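Long-range contacts in periplasmic protein TorT (Vibrio parahaemolyticus, PDB 3O1I), which probably takes part in periplasmic sensing of trimethylamine N-oxide, as a solute-binding-type partner of the sensor kinase TorS: residues 40-44 and 55-59; 77-83 and 97-103; 87-93 and 106-111. All blocks are in the same frame, centred on the assembly; numbering follows the deposited sequence.

All three contacts belong to the lobe built on the five-stranded parallel sheet and lie on the same side of the chain's centre. Interaction 1 packs a helix on one outermost strand, while interaction 3 pairs the other outermost strand with its neighbour; their centres are about 15 Å apart, and their nearest atoms stay about 6 Å from each other. Interaction 2 touches both. Its centre is about 17 Å from that of interaction 1, where Leu-56 CD2 meets Tyr-77 CE1 at 3.5 Å, and about 11 Å from that of interaction 3, where Leu-81 packs on Val-90 and Leu-106. Along the chain interaction 1 closes first, and segments of interactions 2 and 3 then interleave.

Interaction 1. Residues 40-44 and 55-59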
# COMPACT_ATOMS: atom_id res chain seq x y z
N VAL D 40 13.81 12.54 22.96
CA VAL D 40 13.48 11.15 22.70
C VAL D 40 13.56 10.71 21.23
O VAL D 40 12.96 11.34 20.35
CB VAL D 40 12.07 10.84 23.24
CG1 VAL D 40 12.14 10.62 24.74
CG2 VAL D 40 11.14 12.02 22.93
N LEU D 41 14.31 9.64 20.99
CA LEU D 41 14.46 9.09 19.64
C LEU D 41 14.05 7.63 19.68
O LEU D 41 14.67 6.82 20.37
CB LEU D 41 15.92 9.17 19.16
CG LEU D 41 16.66 10.51 19.17
CD1 LEU D 41 17.97 10.30 18.42
CD2 LEU D 41 15.81 11.62 18.54
N GLU D 42 13.01 7.28 18.92
CA GLU D 42 12.53 5.91 18.90
C GLU D 42 12.93 5.24 17.59
O GLU D 42 12.70 5.77 16.51
CB GLU D 42 11.01 5.89 19.10
CG GLU D 42 10.21 6.49 17.97
CD GLU D 42 9.66 5.43 17.03
OE1 GLU D 42 9.06 5.81 16.00
OE2 GLU D 42 9.82 4.22 17.32
N ALA D 43 13.54 4.06 17.71
CA ALA D 43 14.03 3.29 16.57
C ALA D 43 12.96 2.83 15.59
O ALA D 43 13.27 2.18 14.57
CB ALA D 43 14.80 2.09 17.07
N GLY D 44 11.70 3.15 15.88
CA GLY D 44 10.61 2.75 15.01
C GLY D 44 10.33 1.25 14.94
O GLY D 44 9.41 0.84 14.24
N GLN D 55 20.73 6.53 15.62
CA GLN D 55 20.08 7.44 16.56
C GLN D 55 20.93 7.54 17.81
O GLN D 55 20.93 8.55 18.52
CB GLN D 55 18.68 6.94 16.93
CG GLN D 55 17.68 6.93 15.78
CD GLN D 55 16.25 6.76 16.25
OE1 GLN D 55 15.90 5.74 16.85
NE2 GLN D 55 15.40 7.76 15.98
N LEU D 56 21.66 6.46 18.07
CA LEU D 56 22.55 6.36 19.21
C LEU D 56 23.73 7.30 18.94
O LEU D 56 24.20 8.01 19.82
CB LEU D 56 23.04 4.91 19.33
CG LEU D 56 23.48 4.38 20.69
CD1 LEU D 56 22.46 4.75 21.76
CD2 LEU D 56 23.65 2.87 20.57
N ALA D 57 24.18 7.28 17.69
CA ALA D 57 25.27 8.14 17.24
C ALA D 57 24.74 9.56 17.11
O ALA D 57 25.48 10.53 17.25
CB ALA D 57 25.82 7.64 15.91
N LEU D 58 23.45 9.68 16.82
CA LEU D 58 22.82 10.99 16.68
C LEU D 58 22.77 11.63 18.05
O LEU D 58 22.95 12.84 18.18
CB LEU D 58 21.40 10.86 16.12
CG LEU D 58 20.53 12.11 16.29
CD1 LEU D 58 21.19 13.32 15.65
CD2 LEU D 58 19.18 11.85 15.67
N CYS D 59 22.51 10.82 19.07
CA CYS D 59 22.45 11.35 20.42
C CYS D 59 23.76 12.06 20.75
O CYS D 59 23.77 13.22 21.17
CB CYS D 59 22.19 10.23 21.43
SG CYS D 59 20.43 9.81 21.74
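Leu-41 and Gln-55 mark the closest approach of the two backbones, CA to CA 6.6 Å, where strand 40-42 runs nearly antiparallel to helix 55-59 at 165°, the axes 9.5 Å apart. Leu-41 carries most of the apolar packing. With chi1 at -54° its CG stands opposite the carbonyl carbon and beside the backbone N, and the side chain reaches up to the helix. Its CD1 is the working branch. Leu-41 CD1 sits 3.4 Å from Leu-58 CD2, the two leucine side chains crossing at about a right angle, and it also lies against the carbonyl O of Gln-55. Within the helix Gln-55 O already accepts Cys-59 N at 2.8 Å, so the leucine packs on a satisfied carbonyl. Cys-59 SG stands farther back, 4.2 Å from the same Leu-41 CD1. Gln-55 takes the other side: its chain runs out extended past CG, and its flat amide end passes over Leu-41 CB to arrive beside the peptide that joins Glu-42 to Ala-43. Glu-42 itself starts out away from the helix and packs against a polar side chain of another protein chain. Beneath the contact, Leu-41 shares backbone hydrogen bonds with Ala-10 of strand 7-12, and a disulfide joins Cys-59 to Cys-9 on that same strand, a covalent tie between helix and sheet. This is the first half of a beta-alpha-beta crossover: strand 37-42 leads into helix 49-62, which lies on the sheet and delivers the chain to strand 66-69 beyond strand 7-12, as expected in the periplasmic binding protein fold.

Interaction 2. Residues 77-83 and 97-103; sequences YEHNLKS and LDLDEEQ
Gln-103 OE1 accepts the backbone N-H of Lys-82 at 2.9 Å, a fairly straight bond (162° at the hydrogen) with the donor almost dead ahead of the amide carbonyl. It joins two connections of the periplasmic binding protein fold: residues 77-83, which lead into the short helix 82-85, and the loop 97-103 between parallel strands 90-92 and 107-110. Gln-103 gets there by bending. Its chi1 of -58° sets CG against Glu-78 O, and the bend at chi2 then turns the amide in along the turn of residues 79-82, its oxygen meeting the backbone N of Lys-82. The turn itself is closed by Leu-81 N bonding to Tyr-77 O at 3.2 Å. On the inner side, Leu-99 CD1 and CD2 each lie 3.9 Å from Leu-81 CD2, and Leu-99 CD2 also packs over Tyr-77 O. The outer side is more polar. There the aliphatic CG of Glu-78 lies over one face of the His-79 ring, offset toward its rim, while Asp-100 comes to the ring's edge with its CG in the ring plane. The carboxylate of Asp-100 is turned 61° from the imidazole, and its OD2 takes a weak bond from Glu-102 N. Lys-82 stretches out fully extended toward Glu-102, but Lys-82 NZ and Glu-102 OE2 remain 4.0 Å apart, too far for a salt bridge, although the opposite charges may still attract. At the far end Tyr-77 turns toward helix 49-62, where its OH bonds to Gln-52. Asp-98 OD1 likewise has its partner outside, at Gln-96 NE2. Across the contact, Tyr-77 CD1 meets Leu-97 CD1 at 4.4 Å.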
# COMPACT_ATOMS: atom_id res chain seq x y z
N TYR D 77 24.97 -3.99 21.59
CA TYR D 77 26.11 -3.11 21.85
C TYR D 77 27.01 -3.74 22.90
O TYR D 77 27.69 -3.03 23.66
CB TYR D 77 25.59 -1.77 22.34
CG TYR D 77 24.42 -1.29 21.54
CD1 TYR D 77 23.35 -0.65 22.16
CD2 TYR D 77 24.37 -1.48 20.16
CE1 TYR D 77 22.26 -0.20 21.42
CE2 TYR D 77 23.28 -1.04 19.41
CZ TYR D 77 22.23 -0.40 20.05
OH TYR D 77 21.16 0.05 19.30
N GLU D 78 27.01 -5.07 22.93
CA GLU D 78 27.79 -5.85 23.88
C GLU D 78 29.28 -5.56 23.79
O GLU D 78 29.98 -5.48 24.80
CB GLU D 78 27.53 -7.34 23.65
CG GLU D 78 28.07 -8.25 24.75
CD GLU D 78 27.91 -9.72 24.43
OE1 GLU D 78 27.33 -10.05 23.37
OE2 GLU D 78 28.37 -10.56 25.23
N HIS D 79 29.77 -5.40 22.56
CA HIS D 79 31.18 -5.14 22.33
C HIS D 79 31.36 -3.88 21.50
O HIS D 79 32.40 -3.72 20.86
CB HIS D 79 31.80 -6.32 21.57
CG HIS D 79 31.51 -7.65 22.18
ND1 HIS D 79 31.98 -8.02 23.42
CD2 HIS D 79 30.81 -8.71 21.71
CE1 HIS D 79 31.58 -9.25 23.69
NE2 HIS D 79 30.87 -9.69 22.67
N ASN D 80 30.38 -2.98 21.49
CA ASN D 80 30.51 -1.79 20.65
C ASN D 80 29.92 -0.49 21.17
O ASN D 80 30.20 0.56 20.61
CB ASN D 80 29.89 -2.06 19.28
CG ASN D 80 30.28 -3.42 18.73
OD1 ASN D 80 31.42 -3.63 18.32
ND2 ASN D 80 29.33 -4.35 18.73
N LEU D 81 29.12 -0.54 22.22
CA LEU D 81 28.48 0.66 22.75
C LEU D 81 29.32 1.94 22.70
O LEU D 81 28.91 2.95 22.12
CB LEU D 81 28.02 0.42 24.19
CG LEU D 81 27.46 1.64 24.93
CD1 LEU D 81 26.34 2.25 24.13
CD2 LEU D 81 26.97 1.24 26.31
N LYS D 82 30.50 1.90 23.31
CA LYS D 82 31.40 3.05 23.35
C LYS D 82 31.67 3.53 21.92
O LYS D 82 31.73 4.73 21.65
CB LYS D 82 32.71 2.64 24.04
CG LYS D 82 33.63 3.81 24.41
CD LYS D 82 34.88 3.31 25.15
CE LYS D 82 35.92 4.40 25.31
NZ LYS D 82 37.14 3.87 25.99
N SER D 83 31.80 2.56 21.02
CA SER D 83 32.06 2.78 19.60
C SER D 83 30.95 3.59 18.91
O SER D 83 31.08 3.95 17.74
CB SER D 83 32.24 1.42 18.91
OG SER D 83 32.34 1.53 17.50
N LEU D 97 20.84 -4.90 29.00
CA LEU D 97 21.92 -4.38 28.16
C LEU D 97 23.22 -5.10 28.49
O LEU D 97 23.97 -4.66 29.35
CB LEU D 97 22.09 -2.88 28.37
CG LEU D 97 23.22 -2.20 27.60
CD1 LEU D 97 23.17 -2.60 26.13
CD2 LEU D 97 23.09 -0.69 27.75
N ASP D 98 23.49 -6.21 27.81
CA ASP D 98 24.70 -6.98 28.05
C ASP D 98 25.96 -6.38 27.43
O ASP D 98 26.14 -6.43 26.21
CB ASP D 98 24.54 -8.42 27.55
CG ASP D 98 23.47 -9.20 28.31
OD1 ASP D 98 23.38 -9.04 29.55
OD2 ASP D 98 22.72 -9.98 27.67
N LEU D 99 26.84 -5.83 28.26
CA LEU D 99 28.08 -5.23 27.79
C LEU D 99 29.27 -6.14 28.10
O LEU D 99 29.14 -7.13 28.82
CB LEU D 99 28.29 -3.87 28.45
CG LEU D 99 27.12 -2.91 28.20
CD1 LEU D 99 27.31 -1.64 28.99
CD2 LEU D 99 27.03 -2.61 26.72
N ASP D 100 30.44 -5.82 27.54
CA ASP D 100 31.66 -6.59 27.77
C ASP D 100 32.36 -5.93 28.96
O ASP D 100 31.92 -4.88 29.43
CB ASP D 100 32.55 -6.52 26.52
CG ASP D 100 33.91 -7.17 26.72
OD1 ASP D 100 33.97 -8.33 27.18
OD2 ASP D 100 34.92 -6.51 26.41
N GLU D 101 33.43 -6.55 29.47
CA GLU D 101 34.14 -5.96 30.60
C GLU D 101 34.58 -4.54 30.24
O GLU D 101 34.57 -3.64 31.09
CB GLU D 101 35.37 -6.80 30.97
CG GLU D 101 36.10 -6.24 32.19
CD GLU D 101 37.29 -7.08 32.61
OE1 GLU D 101 38.25 -7.20 31.82
OE2 GLU D 101 37.26 -7.60 33.74
N GLU D 102 34.95 -4.35 28.98
CA GLU D 102 35.37 -3.05 28.46
C GLU D 102 34.17 -2.11 28.25
O GLU D 102 34.11 -1.02 28.82
CB GLU D 102 36.13 -3.24 27.15
CG GLU D 102 36.59 -1.95 26.49
CD GLU D 102 37.29 -1.01 27.47
OE1 GLU D 102 38.24 -1.45 28.15
OE2 GLU D 102 36.88 0.17 27.56
N GLN D 103 33.22 -2.56 27.45
CA GLN D 103 32.03 -1.75 27.18
C GLN D 103 31.31 -1.38 28.47
O GLN D 103 30.94 -0.22 28.68
CB GLN D 103 31.07 -2.51 26.26
CG GLN D 103 31.65 -2.93 24.92
CD GLN D 103 32.19 -1.76 24.11
OE1 GLN D 103 31.63 -0.67 24.10
NE2 GLN D 103 33.30 -2.00 23.41

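Interaction 3. Residues 87-93 and 106-111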
# COMPACT_ATOMS: atom_id res chain seq x y z
N ASN D 87 32.61 8.25 25.66
CA ASN D 87 32.69 8.30 27.12
C ASN D 87 31.33 8.44 27.75
O ASN D 87 31.20 8.38 28.97
CB ASN D 87 33.54 9.49 27.60
CG ASN D 87 32.79 10.83 27.55
OD1 ASN D 87 32.35 11.27 26.48
ND2 ASN D 87 32.66 11.48 28.71
N THR D 88 30.31 8.64 26.92
CA THR D 88 28.97 8.81 27.43
C THR D 88 28.53 7.64 28.31
O THR D 88 28.70 6.48 27.95
CB THR D 88 27.97 8.99 26.29
OG1 THR D 88 28.48 9.94 25.36
CG2 THR D 88 26.64 9.50 26.84
N PRO D 89 27.98 7.96 29.49
CA PRO D 89 27.49 6.97 30.46
C PRO D 89 26.08 6.58 30.04
O PRO D 89 25.21 7.44 29.87
CB PRO D 89 27.50 7.75 31.76
CG PRO D 89 27.11 9.13 31.31
CD PRO D 89 27.95 9.31 30.07
N VAL D 90 25.86 5.28 29.87
CA VAL D 90 24.56 4.78 29.46
C VAL D 90 23.74 4.27 30.64
O VAL D 90 24.29 3.78 31.63
CB VAL D 90 24.68 3.65 28.42
CG1 VAL D 90 25.54 4.10 27.25
CG2 VAL D 90 25.28 2.41 29.06
N PHE D 91 22.43 4.41 30.53
CA PHE D 91 21.50 3.96 31.55
C PHE D 91 20.45 3.07 30.89
O PHE D 91 19.63 3.56 30.11
CB PHE D 91 20.78 5.16 32.21
CG PHE D 91 21.63 5.92 33.19
CD1 PHE D 91 22.52 6.90 32.76
CD2 PHE D 91 21.53 5.66 34.56
CE1 PHE D 91 23.30 7.60 33.67
CE2 PHE D 91 22.30 6.36 35.48
CZ PHE D 91 23.19 7.33 35.03
N ALA D 92 20.48 1.77 31.18
CA ALA D 92 19.49 0.85 30.61
C ALA D 92 18.12 1.26 31.15
O ALA D 92 17.96 1.46 32.35
CB ALA D 92 19.82 -0.59 31.01
N THR D 93 17.13 1.40 30.26
CA THR D 93 15.80 1.83 30.68
C THR D 93 14.79 0.73 30.93
O THR D 93 14.05 0.80 31.91
CB THR D 93 15.14 2.76 29.65
OG1 THR D 93 16.10 3.69 29.15
CG2 THR D 93 13.97 3.52 30.30
N LEU D 106 30.81 1.75 30.70
CA LEU D 106 29.94 2.86 30.37
C LEU D 106 28.66 2.89 31.20
O LEU D 106 28.18 3.96 31.58
CB LEU D 106 29.59 2.79 28.88
CG LEU D 106 30.81 2.74 27.95
CD1 LEU D 106 30.43 2.09 26.64
CD2 LEU D 106 31.35 4.15 27.73
N LEU D 107 28.11 1.71 31.47
CA LEU D 107 26.88 1.59 32.24
C LEU D 107 27.09 2.10 33.66
O LEU D 107 27.95 1.60 34.38
CB LEU D 107 26.43 0.13 32.25
CG LEU D 107 25.11 -0.24 32.94
CD1 LEU D 107 24.02 0.76 32.58
CD2 LEU D 107 24.72 -1.66 32.54
N LYS D 108 26.30 3.09 34.04
CA LYS D 108 26.42 3.68 35.37
C LYS D 108 25.20 3.37 36.24
O LYS D 108 25.27 3.41 37.47
CB LYS D 108 26.59 5.20 35.25
CG LYS D 108 27.71 5.64 34.30
CD LYS D 108 29.06 5.04 34.69
CE LYS D 108 30.14 5.38 33.67
NZ LYS D 108 31.39 4.61 33.89
N GLY D 109 24.10 3.05 35.58
CA GLY D 109 22.86 2.73 36.27
C GLY D 109 21.89 2.03 35.32
O GLY D 109 21.93 2.27 34.11
N GLU D 110 21.02 1.18 35.86
CA GLU D 110 20.07 0.46 35.02
C GLU D 110 18.81 0.03 35.75
O GLU D 110 18.88 -0.61 36.79
CB GLU D 110 20.73 -0.76 34.39
CG GLU D 110 21.69 -1.49 35.29
CD GLU D 110 21.84 -2.94 34.90
OE1 GLU D 110 20.93 -3.74 35.22
OE2 GLU D 110 22.86 -3.30 34.27
N VAL D 111 17.66 0.38 35.18
CA VAL D 111 16.37 0.01 35.74
C VAL D 111 15.88 -1.19 34.94
O VAL D 111 16.31 -1.40 33.82
CB VAL D 111 15.35 1.18 35.66
CG1 VAL D 111 15.92 2.31 34.86
CG2 VAL D 111 14.03 0.70 35.05
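A chi1 of -76° sets the Phe-91 ring opposite its own carbonyl carbon, and chi2 of 83° turns it so that CD2 and CE2 pass along Gly-109, with Phe-91 CD2 3.6 Å from Gly-109 CA. The tip of the Phe-91 ring, CZ, comes within 4.0 Å of Lys-108 CB, the two side chains crossing at about a right angle. Lys-108 kinks at its second torsion, laying CG against Pro-89 CB, and its NZ ends on Thr-105 O. Backbone bonds of parallel type join the two weakly bonded strands. Val-90 N bonds to Leu-106 O at 3.2 Å, and Lys-108 N to Val-90 O; a weak bond from Ala-92 N to Gly-109 O follows, and then one from Val-111 N to Ala-92 O at 3.0 Å. By nearest CA atoms Val-90 lies beside Leu-107 and Phe-91 beside Gly-109, which skips Lys-108. Val-90, Ala-92, Leu-107 and Glu-110 begin on one face of the sheet; Val-90 CG2 lies 4.1 Å from Leu-107 CD1, and Ala-92 CB meets Glu-110 CB at 3.5 Å. On that face the loop 97-103 covers Val-90 with Leu-97 and Leu-107 with Leu-99. Phe-91 points to the other face, under Gln-259 and Ala-260 of helix 249-263. Strand 107-110 is the outermost strand of the five-stranded parallel sheet counted in this chain, its outer side met by backbone bonds of Glu-110 with Lys-271; the strand order 2-1-3-4-5 is characteristic of the N-terminal lobe in type I periplasmic binding proteins.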